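Local coordinates for prolyl 4-hydroxylase alpha subunit Fe(2+) 2OG dioxygenase domain-containing protein (Burkholderia ambifaria, PDB 3W20), which probably catalyses the 2-oxoglutarate-dependent oxidation of N-substituted L-amino acids at a metal centre held in a double-stranded beta-helix fold, at residues Met21-Ala26 with Ile38-Ile42; Val103-Arg108 with Glu134-Ala138; Phe174-Gly180 with Gly259-Thr265; Phe181-Gly186 with Pro232-Gln236; Gly192-Asn198 with Ala225-Lys231. All coordinates share one frame; numbering follows the deposited sequence.

Contact 1: residues Met21-Ala26 with Ile38-Ile42; sequences MTIAAA and IVMDI
Met-40, built as selenomethionine, reaches from strand 37-41 into the corner where strand 17-22 gives way to helix 23-31. Its chain runs straight through chi2 and then bends (chi3 64°), which brings the methyl CE to 3.4 Å from Met-21 O while the selenium rests 3.7 Å from Ala-26 CB. A long, flexible, unbranched chain can reach both the strand carbonyl and the helix methyl. Ile-38 flanks it with an extended CG1 branch, whose CD1 lies 3.7 Å from Ala-26 CB. Alanine is apt here because its single methyl lets the first helical turn settle close to both strand residues. Farther along, Ile-23 and Ile-42 cross at about a right angle, CD1 to CD1 at 4.0 Å. Met-21 adds a looser touch, its SE being 4.4 Å from Ile-38 CG2.

No hydrogen bond joins Met-21-Ala-26 to Ile-38-Ile-42; the polar work is internal to the first of them. Thr-22 is the N-cap: its OG1 accepts from Ala-25 N at 2.9 Å, and its carbonyl O takes Ala-26 N at 3.1 Å.

Leu-115 and Ala-119 of helix 111-120 also meet Ile-23, and strand 4-10 pairs with both strands 17-22 and 37-41. The local motif is a strand-to-helix corner with a threonine N-cap; a helix packed on the outside of the main sheet is consistent with the double-stranded beta-helix fold.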
# COMPACT_ATOMS: atom_id res chain seq x y z
N MSE A 21 4.29 3.91 38.22
CA MSE A 21 3.19 4.42 37.39
C MSE A 21 2.67 3.36 36.51
O MSE A 21 3.42 2.43 36.13
CB MSE A 21 3.58 5.49 36.33
CG MSE A 21 4.75 6.26 36.86
SE MSE A 21 5.07 7.68 35.55
CE MSE A 21 3.39 8.62 35.57
N THR A 22 1.42 3.49 36.10
CA THR A 22 0.92 2.61 35.03
C THR A 22 1.46 3.10 33.70
O THR A 22 1.89 4.27 33.58
CB THR A 22 -0.61 2.62 34.91
OG1 THR A 22 -1.08 3.96 34.66
CG2 THR A 22 -1.25 2.12 36.19
N ILE A 23 1.43 2.22 32.69
CA ILE A 23 1.70 2.69 31.31
C ILE A 23 0.77 3.85 30.89
O ILE A 23 1.24 4.83 30.32
CB ILE A 23 1.49 1.51 30.28
CG1 ILE A 23 2.39 0.35 30.70
CG2 ILE A 23 1.68 2.01 28.82
CD1 ILE A 23 3.70 0.26 30.00
N ALA A 24 -0.55 3.75 31.16
CA ALA A 24 -1.46 4.82 30.73
C ALA A 24 -1.10 6.11 31.44
O ALA A 24 -1.19 7.18 30.80
CB ALA A 24 -2.94 4.49 31.02
N ALA A 25 -0.64 6.05 32.73
CA ALA A 25 -0.32 7.29 33.37
C ALA A 25 0.94 7.95 32.78
O ALA A 25 0.98 9.16 32.63
CB ALA A 25 -0.25 7.14 34.91
N ALA A 26 1.95 7.15 32.47
CA ALA A 26 3.21 7.64 31.89
C ALA A 26 2.91 8.27 30.51
O ALA A 26 3.33 9.40 30.23
CB ALA A 26 4.19 6.51 31.71
N ILE A 38 10.29 9.19 29.75
CA ILE A 38 9.98 8.32 30.90
C ILE A 38 10.59 6.97 30.60
O ILE A 38 10.39 6.35 29.51
CB ILE A 38 8.49 8.18 31.13
CG1 ILE A 38 7.88 9.58 31.39
CG2 ILE A 38 8.21 7.35 32.44
CD1 ILE A 38 6.35 9.53 31.70
N VAL A 39 11.34 6.47 31.59
CA VAL A 39 11.92 5.13 31.47
C VAL A 39 11.33 4.20 32.52
O VAL A 39 11.35 4.52 33.72
CB VAL A 39 13.44 5.15 31.60
CG1 VAL A 39 13.94 3.70 31.48
CG2 VAL A 39 14.07 5.99 30.48
N MSE A 40 10.76 3.05 32.11
CA MSE A 40 9.98 2.20 33.02
C MSE A 40 10.53 0.76 33.03
O MSE A 40 10.91 0.23 32.02
CB MSE A 40 8.51 2.11 32.49
CG MSE A 40 7.95 3.51 32.22
SE MSE A 40 6.05 3.32 31.67
CE MSE A 40 5.36 2.57 33.33
N ASP A 41 10.56 0.13 34.21
CA ASP A 41 11.05 -1.23 34.36
C ASP A 41 9.88 -2.17 34.14
O ASP A 41 9.06 -2.39 35.01
CB ASP A 41 11.61 -1.43 35.77
CG ASP A 41 12.86 -0.65 36.02
OD1 ASP A 41 13.31 0.13 35.16
OD2 ASP A 41 13.43 -0.81 37.10
N ILE A 42 9.80 -2.73 32.94
CA ILE A 42 8.64 -3.50 32.53
C ILE A 42 8.89 -4.98 32.67
O ILE A 42 8.06 -5.70 33.25
CB ILE A 42 8.29 -3.21 31.04
CG1 ILE A 42 7.95 -1.70 30.85
CG2 ILE A 42 7.14 -4.11 30.60
CD1 ILE A 42 6.89 -1.22 31.85

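Contact 2: residues Val103-Arg108 with Glu134-Ala138; sequences VNDGLR and EFLLA
Leu-136 points its CD1 methyl at two residues one turn apart on helix 87-107: Val-103 CG2 sits tightly against it at 3.5 Å, and Leu-107 CD1 follows at 3.8 Å. With CG opposite the backbone N (chi1 171°), the Leu-136 branch is carried to the helix. Leu-107 also lays its CB 4.1 Å from Leu-137 CB, while the Leu-137 side chain continues past the Asn-104 amide. The last turn of the helix thus holds the loop that runs into strand 139-143, the strand carrying the 2-oxoglutarate-binding residues Arg-141 and Tyr-143 of the beta-helix fold.

Asparagine suits the border because one amide serves both backbone and side-chain partners. Its OD1 accepts from Leu-137 N at 2.9 Å; ND2 gives one hydrogen to Phe-135 O at 2.8 Å, within the amide plane, and the other to Glu-134 OE1 at 3.1 Å. Three bonds fix the rotation of the group. ND2 meets OE1 on the anti side but 35° out of the carboxylate plane, amide and carboxylate being turned 50° apart.

Outermost, Arg-108 probably offsets two acidic groups: NH2 forms a salt bridge with Glu-134 OE2 at 3.2 Å, approaching by its guanidinium edge, and NH1 pairs with Asp-105 OD1 at 2.7 Å.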
# COMPACT_ATOMS: atom_id res chain seq x y z
N VAL A 103 1.75 -8.53 7.95
CA VAL A 103 2.47 -8.79 9.19
C VAL A 103 1.69 -8.32 10.44
O VAL A 103 1.96 -8.82 11.56
CB VAL A 103 3.88 -8.19 9.21
CG1 VAL A 103 4.67 -8.43 7.93
CG2 VAL A 103 3.81 -6.71 9.44
N ASN A 104 0.73 -7.42 10.30
CA ASN A 104 0.06 -6.85 11.49
C ASN A 104 -0.83 -7.88 12.22
O ASN A 104 -1.01 -7.74 13.41
CB ASN A 104 -0.82 -5.67 11.15
CG ASN A 104 -0.03 -4.36 11.09
OD1 ASN A 104 1.14 -4.31 11.41
ND2 ASN A 104 -0.70 -3.33 10.71
N ASP A 105 -1.30 -8.92 11.51
CA ASP A 105 -2.14 -9.94 12.14
C ASP A 105 -1.39 -10.64 13.26
O ASP A 105 -1.92 -10.82 14.38
CB ASP A 105 -2.69 -10.91 11.09
CG ASP A 105 -3.90 -10.31 10.32
OD1 ASP A 105 -4.49 -9.30 10.75
OD2 ASP A 105 -4.26 -10.87 9.25
N GLY A 106 -0.14 -11.00 12.97
CA GLY A 106 0.80 -11.40 14.00
C GLY A 106 1.21 -10.31 14.99
O GLY A 106 1.18 -10.52 16.25
N LEU A 107 1.58 -9.11 14.48
CA LEU A 107 2.05 -8.08 15.48
C LEU A 107 1.00 -7.68 16.50
O LEU A 107 1.31 -7.42 17.65
CB LEU A 107 2.53 -6.79 14.74
CG LEU A 107 3.78 -7.00 13.90
CD1 LEU A 107 4.05 -5.76 13.02
CD2 LEU A 107 5.02 -7.34 14.76
N ARG A 108 -0.27 -7.67 16.12
CA ARG A 108 -1.26 -7.24 17.04
C ARG A 108 -1.40 -8.21 18.20
O ARG A 108 -1.92 -7.80 19.20
CB ARG A 108 -2.62 -7.06 16.37
CG ARG A 108 -3.36 -8.38 16.14
CD ARG A 108 -4.82 -8.11 15.80
NE ARG A 108 -4.89 -6.89 15.00
CZ ARG A 108 -4.60 -6.80 13.70
NH1 ARG A 108 -4.26 -7.89 13.01
NH2 ARG A 108 -4.62 -5.63 13.08
N GLU A 134 -4.10 -0.32 7.28
CA GLU A 134 -3.30 -0.08 8.49
C GLU A 134 -1.86 0.24 8.07
O GLU A 134 -1.32 -0.33 7.13
CB GLU A 134 -3.27 -1.33 9.36
CG GLU A 134 -4.68 -1.68 9.87
CD GLU A 134 -4.67 -2.94 10.73
OE1 GLU A 134 -3.74 -3.75 10.67
OE2 GLU A 134 -5.63 -3.07 11.50
N PHE A 135 -1.29 1.15 8.85
CA PHE A 135 0.15 1.30 8.93
C PHE A 135 0.75 0.07 9.62
O PHE A 135 0.06 -0.66 10.40
CB PHE A 135 0.44 2.51 9.78
CG PHE A 135 0.23 3.86 9.04
CD1 PHE A 135 1.32 4.65 8.66
CD2 PHE A 135 -1.03 4.32 8.77
CE1 PHE A 135 1.10 5.87 7.97
CE2 PHE A 135 -1.25 5.52 8.09
CZ PHE A 135 -0.19 6.30 7.71
N LEU A 136 2.03 -0.16 9.34
CA LEU A 136 2.77 -1.18 10.04
C LEU A 136 2.69 -0.89 11.55
O LEU A 136 2.81 0.28 11.98
CB LEU A 136 4.27 -1.13 9.59
CG LEU A 136 5.19 -2.00 10.42
CD1 LEU A 136 4.78 -3.43 10.05
CD2 LEU A 136 6.65 -1.80 10.06
N LEU A 137 2.56 -1.94 12.40
CA LEU A 137 2.38 -1.65 13.86
C LEU A 137 3.66 -1.37 14.65
O LEU A 137 3.65 -0.56 15.59
CB LEU A 137 1.61 -2.80 14.58
CG LEU A 137 0.11 -2.62 14.55
CD1 LEU A 137 -0.60 -3.98 14.87
CD2 LEU A 137 -0.30 -1.58 15.65
N ALA A 138 4.71 -2.09 14.34
CA ALA A 138 5.90 -2.10 15.26
C ALA A 138 6.99 -2.89 14.55
O ALA A 138 6.69 -3.61 13.60
CB ALA A 138 5.58 -2.68 16.65

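Contact 3: residues Phe174-Gly180 with Gly259-Thr265; sequences FPRQLGG and GLFLIHT
Ile-263 holds CG1 between its backbone N and carbonyl carbon (chi1 50°), and this turn sends CD1 over one face of the Phe-174 ring. The methyl lies 3.9 Å from the ring centroid, only 15° off the normal, a CH-pi contact; CG2 of the same isoleucine meets Phe-174 CB at 3.8 Å. A beta-branched residue is well placed because its two arms grip the phenylalanine at ring and stem together. Gln-177, with CG anti to the backbone N (chi1 175°), extends past Ile-263 CG2 and brings NE2 to 3.7 Å from Phe-261 CD1, amide and ring nearly perpendicular. Its OE1 is taken by Val-159 N.

A type I turn from Phe-174 to Gln-177 leads into strand 178-180, which runs antiparallel to 259-265. Leu-178 with Leu-262 and Gly-180 with Leu-260 are hydrogen-bonded pairs, each making two bonds; the shortest joins Leu-262 N to Leu-178 O at 2.8 Å. Between them Gly-179 and Phe-261 form a non-hydrogen-bonded pair. Glycine fits because the Phe-261 ring comes close to it obliquely, CD1 being 3.6 Å from Gly-179 CA, where a CB would be tight against the ring. On the other face Leu-178 and Leu-262 meet CB to CB at 4.3 Å, and both touch Ile-27 of helix 23-31.

Phe-261 is on the metal side: the nearest atoms of its side chain and the zinc ion are about 4 Å apart, and it touches the zinc ligand Asp-157. A strand pair with helices behind it and the metal before it fits the larger sheet of a double-stranded beta-helix, whose two sheets enclose the metal site.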
# COMPACT_ATOMS: atom_id res chain seq x y z
N PHE A 174 1.76 16.07 15.06
CA PHE A 174 1.23 15.86 16.40
C PHE A 174 2.32 16.23 17.36
O PHE A 174 3.38 15.54 17.41
CB PHE A 174 0.87 14.37 16.56
CG PHE A 174 -0.37 13.97 15.74
CD1 PHE A 174 -1.62 13.89 16.36
CD2 PHE A 174 -0.30 13.85 14.36
CE1 PHE A 174 -2.77 13.53 15.62
CE2 PHE A 174 -1.47 13.60 13.60
CZ PHE A 174 -2.70 13.43 14.26
N PRO A 175 2.18 17.36 18.09
CA PRO A 175 3.38 17.79 18.85
C PRO A 175 3.79 16.86 19.97
O PRO A 175 4.94 16.85 20.40
CB PRO A 175 2.94 19.17 19.45
CG PRO A 175 1.45 19.19 19.29
CD PRO A 175 1.04 18.31 18.18
N ARG A 176 2.87 16.00 20.44
CA ARG A 176 3.22 15.05 21.45
C ARG A 176 3.44 13.64 20.90
O ARG A 176 3.21 12.65 21.62
CB ARG A 176 2.22 15.04 22.63
CG ARG A 176 1.95 16.44 23.22
CD ARG A 176 3.25 17.16 23.65
NE ARG A 176 3.02 18.61 23.49
CZ ARG A 176 3.99 19.50 23.28
NH1 ARG A 176 3.67 20.76 23.14
NH2 ARG A 176 5.28 19.18 23.28
N GLN A 177 3.78 13.50 19.61
CA GLN A 177 4.01 12.13 19.06
C GLN A 177 5.05 11.45 19.99
O GLN A 177 6.07 12.08 20.32
CB GLN A 177 4.59 12.24 17.66
CG GLN A 177 4.99 10.84 17.05
CD GLN A 177 5.38 10.95 15.58
OE1 GLN A 177 4.73 11.65 14.81
NE2 GLN A 177 6.34 10.10 15.17
N LEU A 178 4.80 10.17 20.35
CA LEU A 178 5.75 9.50 21.26
C LEU A 178 6.46 8.42 20.53
O LEU A 178 5.82 7.73 19.71
CB LEU A 178 5.02 8.89 22.45
CG LEU A 178 4.15 9.93 23.15
CD1 LEU A 178 3.44 9.19 24.29
CD2 LEU A 178 4.96 11.17 23.65
N GLY A 179 7.74 8.19 20.87
CA GLY A 179 8.40 6.92 20.50
C GLY A 179 8.36 6.04 21.76
O GLY A 179 8.39 6.57 22.89
N GLY A 180 8.26 4.72 21.58
CA GLY A 180 8.26 3.81 22.74
C GLY A 180 9.15 2.65 22.30
O GLY A 180 8.85 2.01 21.24
N GLY A 259 10.24 -1.57 18.95
CA GLY A 259 9.58 -0.23 19.19
C GLY A 259 8.40 0.13 18.29
O GLY A 259 8.11 -0.51 17.27
N LEU A 260 7.71 1.19 18.65
CA LEU A 260 6.72 1.76 17.77
C LEU A 260 6.60 3.25 18.13
O LEU A 260 7.38 3.76 18.94
CB LEU A 260 5.39 1.06 17.98
CG LEU A 260 4.85 0.86 19.39
CD1 LEU A 260 4.25 2.12 20.06
CD2 LEU A 260 3.78 -0.27 19.34
N PHE A 261 5.65 3.92 17.46
CA PHE A 261 5.32 5.30 17.79
C PHE A 261 3.82 5.38 18.07
O PHE A 261 2.98 4.57 17.59
CB PHE A 261 5.68 6.19 16.57
CG PHE A 261 7.14 6.26 16.34
CD1 PHE A 261 7.93 7.25 16.99
CD2 PHE A 261 7.76 5.35 15.45
CE1 PHE A 261 9.32 7.33 16.80
CE2 PHE A 261 9.15 5.43 15.24
CZ PHE A 261 9.93 6.36 15.94
N LEU A 262 3.46 6.42 18.81
CA LEU A 262 2.07 6.68 19.15
C LEU A 262 1.68 8.11 18.82
O LEU A 262 2.43 8.99 19.06
CB LEU A 262 1.95 6.53 20.67
CG LEU A 262 2.08 5.11 21.24
CD1 LEU A 262 2.42 5.26 22.73
CD2 LEU A 262 0.80 4.31 21.07
N ILE A 263 0.49 8.32 18.26
CA ILE A 263 -0.11 9.63 18.23
C ILE A 263 -1.53 9.59 18.81
O ILE A 263 -2.22 8.60 18.72
CB ILE A 263 -0.18 10.24 16.79
CG1 ILE A 263 -0.79 9.23 15.78
CG2 ILE A 263 1.24 10.59 16.41
CD1 ILE A 263 -0.95 9.88 14.38
N HIS A 264 -1.93 10.68 19.43
CA HIS A 264 -3.25 10.70 20.05
C HIS A 264 -4.20 11.39 19.10
O HIS A 264 -4.22 12.61 19.01
CB HIS A 264 -3.17 11.43 21.37
CG HIS A 264 -4.40 11.22 22.25
ND1 HIS A 264 -4.46 11.68 23.53
CD2 HIS A 264 -5.59 10.54 22.01
CE1 HIS A 264 -5.68 11.31 24.08
NE2 HIS A 264 -6.35 10.61 23.15
N THR A 265 -5.00 10.61 18.40
CA THR A 265 -5.94 11.21 17.43
C THR A 265 -7.32 11.41 18.02
O THR A 265 -7.59 10.94 19.14
CB THR A 265 -6.07 10.37 16.16
OG1 THR A 265 -6.88 9.23 16.42
CG2 THR A 265 -4.67 9.91 15.72

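Contact 4: residues Phe181-Gly186 with Pro232-Gln236; sequences FLTIQG and PQPGQ
The side chains of Phe-181 and Pro-232 cross at about a right angle, Pro-232 CG coming obliquely to the aromatic ring, 4.1 Å from Phe-181 CE1. Thr-238, Phe-240 and Arg-255 also touch the phenylalanine, an aromatic suited to so enclosed a spot. The second proline ring, that of Pro-234, lies along the end of the strand, its CB 3.6 Å from Ile-184 O.

Two backbone bonds grip Thr-183: its N donates to Gln-236 O at 3.0 Å, and its O receives Gly-235 N at 2.9 Å in an almost straight bond (178°). A water bridge completes the join. One water donates to Phe-181 O and to Gln-236 O, both at 2.7 Å, and accepts from Thr-183 OG1 at 2.9 Å. Threonine serves well, since its hydroxyl, placed beside the backbone N (chi1 -63°), turns to the water while CG2 faces the peptide between Gln-233 and Pro-234.

Residues Gln-233 to Gln-236 make a type II turn. Proline, with its fixed phi, takes the second position and glycine the third, where phi is positive (100°). Gln-236 braces the turn by accepting from Gln-233 N with OE1, while its NE2 donates to Asp-41.

Across the strand Ile-184 and Gln-185 both face Arg-256, a classic beta bulge. Turn and bulge end a core strand of the beta-helix fold, whose Phe-181 packs on Arg-255, a residue of the 2-oxoglutarate site.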
# COMPACT_ATOMS: atom_id res chain seq x y z
N PHE A 181 10.24 2.34 23.04
CA PHE A 181 10.97 1.11 22.66
C PHE A 181 11.42 0.39 23.91
O PHE A 181 11.79 1.03 24.94
CB PHE A 181 12.17 1.44 21.74
CG PHE A 181 13.25 2.34 22.38
CD1 PHE A 181 14.35 1.78 23.05
CD2 PHE A 181 13.15 3.76 22.32
CE1 PHE A 181 15.33 2.60 23.63
CE2 PHE A 181 14.12 4.56 22.90
CZ PHE A 181 15.24 4.02 23.57
N LEU A 182 11.27 -0.93 23.84
CA LEU A 182 11.62 -1.82 24.96
C LEU A 182 13.02 -2.38 24.60
O LEU A 182 13.21 -2.85 23.48
CB LEU A 182 10.63 -2.97 25.01
CG LEU A 182 11.04 -4.10 26.00
CD1 LEU A 182 11.12 -3.63 27.47
CD2 LEU A 182 9.96 -5.17 25.86
N THR A 183 13.98 -2.25 25.52
CA THR A 183 15.35 -2.75 25.24
C THR A 183 15.34 -4.23 25.69
O THR A 183 14.83 -4.58 26.76
CB THR A 183 16.42 -1.89 25.95
OG1 THR A 183 16.35 -0.55 25.40
CG2 THR A 183 17.85 -2.40 25.57
N ILE A 184 15.87 -5.04 24.79
CA ILE A 184 15.93 -6.52 24.99
C ILE A 184 17.38 -6.98 25.28
O ILE A 184 17.58 -7.74 26.25
CB ILE A 184 15.37 -7.24 23.75
CG1 ILE A 184 13.86 -6.94 23.59
CG2 ILE A 184 15.52 -8.76 23.90
CD1 ILE A 184 12.95 -7.38 24.72
N GLN A 185 18.32 -6.52 24.45
CA GLN A 185 19.78 -6.77 24.63
C GLN A 185 20.58 -5.49 24.54
O GLN A 185 20.48 -4.76 23.54
CB GLN A 185 20.25 -7.76 23.52
CG GLN A 185 21.75 -8.04 23.49
CD GLN A 185 22.14 -9.13 22.51
OE1 GLN A 185 21.42 -9.45 21.57
NE2 GLN A 185 23.30 -9.71 22.73
N GLY A 186 21.42 -5.22 25.55
CA GLY A 186 22.16 -3.95 25.55
C GLY A 186 23.53 -4.19 24.97
O GLY A 186 24.02 -5.32 25.03
N PRO A 232 19.03 3.18 28.60
CA PRO A 232 17.98 2.22 28.96
C PRO A 232 18.64 0.80 29.00
O PRO A 232 19.49 0.47 28.14
CB PRO A 232 16.95 2.34 27.82
CG PRO A 232 17.28 3.58 27.11
CD PRO A 232 18.77 3.83 27.30
N GLN A 233 18.22 0.01 29.96
CA GLN A 233 18.78 -1.33 30.19
C GLN A 233 17.82 -2.38 29.70
O GLN A 233 16.60 -2.16 29.62
CB GLN A 233 19.02 -1.53 31.69
CG GLN A 233 19.98 -0.47 32.28
CD GLN A 233 21.34 -0.56 31.60
OE1 GLN A 233 21.83 0.36 30.92
NE2 GLN A 233 21.92 -1.72 31.72
N PRO A 234 18.34 -3.59 29.40
CA PRO A 234 17.37 -4.70 29.21
C PRO A 234 16.18 -4.73 30.19
O PRO A 234 16.34 -4.67 31.42
CB PRO A 234 18.25 -5.98 29.31
CG PRO A 234 19.58 -5.48 28.83
CD PRO A 234 19.74 -4.06 29.35
N GLY A 235 14.95 -4.76 29.61
CA GLY A 235 13.72 -4.89 30.38
C GLY A 235 13.08 -3.51 30.56
O GLY A 235 11.92 -3.41 30.97
N GLN A 236 13.82 -2.46 30.24
CA GLN A 236 13.28 -1.06 30.36
C GLN A 236 12.56 -0.60 29.08
O GLN A 236 13.04 -0.83 27.99
CB GLN A 236 14.32 -0.03 30.85
CG GLN A 236 14.90 -0.34 32.24
CD GLN A 236 15.87 0.76 32.70
OE1 GLN A 236 16.71 1.23 31.95
NE2 GLN A 236 15.69 1.21 33.93
O HOH W 1 14.12 1.00 26.33

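Contact 5: residues Gly192-Asn198 with Ala225-Lys231; sequences GMVMWDN and AAKIMLK
Met-193 and Leu-230 exchange two backbone hydrogen bonds, Met-193 N to Leu-230 O at 2.9 Å and Leu-230 N to Met-193 O at 2.8 Å. Met-195 and Ile-228 repeat the pattern, and Asp-197 N adds a fifth bond to Ala-226 O at 2.8 Å. Alternating with them are the non-hydrogen-bonded pairs Val-194 with Met-229 and Trp-196 with Lys-227. Strands 193-196 and 227-230 thus form an antiparallel pair joined by a long connection that includes helix 203-216; strand 246-248, with the zinc ligand His-246, lies on the other side of 193-196 in a three-stranded sheet that is probably the smaller sheet of the double-stranded beta-helix.

The ends are shaped by backbone geometry. Gly-192, whose CA approaches Leu-230 O to 3.4 Å, needs the bareness of glycine, and its N shares Glu-249 OE1 with Lys-231 NZ. Asp-197 centres an inverse gamma turn.

On the outer face Lys-227 and Trp-196 lie side by side. Lys-227 CB stands over the five-membered ring, 4.2 Å from its centroid and 28° off the normal, a CH-pi contact. The lysine then runs extended, CD passing 3.8 Å from Val-194 CG1, while the amine leads away. Val-194 CG1 also lies over a face of the Trp-196 ring, so valine, tryptophan and the lysine chain cover one another on a partly exposed face.

The inner face carries Met-193, Met-195, Ile-228 and Leu-230, apolar residues turned to the core, where Phe-240 touches both methionines. Met-195, a selenomethionine with CG anti to its N (chi1 173°), runs alongside Ile-228 until its methyl CE presses closely on Ile-228 CD1, at 3.5 Å.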
# COMPACT_ATOMS: atom_id res chain seq x y z
N GLY A 192 23.46 4.20 24.60
CA GLY A 192 22.10 4.60 24.97
C GLY A 192 21.65 5.67 23.99
O GLY A 192 21.96 5.59 22.84
N MSE A 193 20.90 6.65 24.49
CA MSE A 193 20.21 7.66 23.65
C MSE A 193 20.48 9.02 24.20
O MSE A 193 20.39 9.23 25.43
CB MSE A 193 18.68 7.37 23.65
CG MSE A 193 18.05 8.33 22.66
SE MSE A 193 16.10 7.83 22.73
CE MSE A 193 15.37 9.54 22.94
N VAL A 194 20.76 9.97 23.33
CA VAL A 194 20.86 11.36 23.73
C VAL A 194 19.61 12.07 23.11
O VAL A 194 19.23 11.81 21.96
CB VAL A 194 22.13 12.00 23.22
CG1 VAL A 194 22.13 13.45 23.62
CG2 VAL A 194 23.30 11.26 23.88
N MSE A 195 18.98 12.97 23.88
CA MSE A 195 17.79 13.68 23.40
C MSE A 195 18.06 15.17 23.69
O MSE A 195 18.35 15.55 24.88
CB MSE A 195 16.53 13.10 24.14
CG MSE A 195 15.42 14.02 23.71
SE MSE A 195 13.75 13.21 24.52
CE MSE A 195 13.82 13.61 26.30
N TRP A 196 18.00 16.04 22.64
CA TRP A 196 18.15 17.44 22.85
C TRP A 196 16.86 18.24 22.89
O TRP A 196 15.83 17.85 22.31
CB TRP A 196 18.96 18.03 21.71
CG TRP A 196 20.41 17.53 21.61
CD1 TRP A 196 21.57 18.15 22.10
CD2 TRP A 196 20.89 16.32 20.94
NE1 TRP A 196 22.69 17.42 21.78
CE2 TRP A 196 22.37 16.34 21.07
CE3 TRP A 196 20.31 15.35 20.19
CZ2 TRP A 196 23.15 15.31 20.55
CZ3 TRP A 196 21.11 14.31 19.67
CH2 TRP A 196 22.51 14.33 19.81
N ASP A 197 16.92 19.40 23.58
CA ASP A 197 15.82 20.37 23.60
C ASP A 197 15.83 21.22 22.34
O ASP A 197 16.15 22.46 22.29
CB ASP A 197 15.88 21.14 24.94
CG ASP A 197 14.89 22.26 25.00
OD1 ASP A 197 13.81 22.12 24.40
OD2 ASP A 197 15.26 23.30 25.59
N ASN A 198 15.57 20.52 21.24
CA ASN A 198 15.62 21.11 19.89
C ASN A 198 14.62 20.35 19.02
O ASN A 198 14.64 19.15 19.02
CB ASN A 198 17.02 20.99 19.29
CG ASN A 198 17.11 21.57 17.90
OD1 ASN A 198 16.61 20.99 16.92
ND2 ASN A 198 17.75 22.77 17.79
N ALA A 225 21.66 23.77 23.20
CA ALA A 225 20.46 23.02 23.63
C ALA A 225 20.76 22.10 24.83
O ALA A 225 21.71 21.31 24.78
CB ALA A 225 19.88 22.22 22.48
N ALA A 226 19.87 22.12 25.80
CA ALA A 226 19.93 21.20 26.93
C ALA A 226 19.79 19.76 26.39
O ALA A 226 19.03 19.50 25.44
CB ALA A 226 18.88 21.52 28.00
N LYS A 227 20.51 18.81 27.01
CA LYS A 227 20.35 17.43 26.59
C LYS A 227 20.08 16.50 27.76
O LYS A 227 20.54 16.77 28.89
CB LYS A 227 21.51 16.93 25.67
CG LYS A 227 22.73 16.57 26.40
CD LYS A 227 23.89 16.31 25.43
CE LYS A 227 25.11 16.25 26.33
NZ LYS A 227 26.32 15.95 25.51
N ILE A 228 19.32 15.43 27.50
CA ILE A 228 19.06 14.34 28.45
C ILE A 228 19.78 13.16 27.88
O ILE A 228 19.53 12.76 26.71
CB ILE A 228 17.56 14.06 28.45
CG1 ILE A 228 16.85 15.26 29.06
CG2 ILE A 228 17.28 12.80 29.24
CD1 ILE A 228 15.34 15.11 29.04
N MSE A 229 20.75 12.60 28.63
CA MSE A 229 21.36 11.31 28.25
C MSE A 229 20.71 10.13 28.96
O MSE A 229 20.57 10.12 30.16
CB MSE A 229 22.91 11.34 28.41
CG MSE A 229 23.50 12.29 27.35
SE MSE A 229 25.43 12.53 27.69
CE MSE A 229 25.87 10.63 27.93
N LEU A 230 20.25 9.13 28.19
CA LEU A 230 19.54 7.99 28.72
C LEU A 230 20.36 6.73 28.39
O LEU A 230 21.01 6.72 27.35
CB LEU A 230 18.21 7.86 27.93
CG LEU A 230 17.17 8.96 28.09
CD1 LEU A 230 15.93 8.62 27.28
CD2 LEU A 230 16.81 9.02 29.57
N LYS A 231 20.40 5.77 29.31
CA LYS A 231 21.05 4.49 29.04
C LYS A 231 20.05 3.41 29.43
O LYS A 231 20.13 2.81 30.51
CB LYS A 231 22.31 4.32 29.95
CG LYS A 231 23.44 5.33 29.79
CD LYS A 231 24.23 5.18 28.50
CE LYS A 231 25.62 5.84 28.65
NZ LYS A 231 26.47 5.76 27.44

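In the fold
From the N terminus, contact 1 closes first, over a short loop that holds the rest of helix 23-31, and contact 2 follows in series, joining helix 87-107 to the loop before strand 139-143. Contact 3 then closes a long excursion from 174-180 to 259-265; within it lies contact 4, and within that contact 5, so the last three are concentric. Contacts 3 and 4 share strand 178-185, whose two edges pair with 255-265 and 236-241. Contact 4 also meets contact 1 through Asp-41 and Gln-236, and contact 5 through Phe-181 and Met-193, linking the large sheet to the small one. Contact 2 reaches contact 3 where Ala-138 packs on Gly-259.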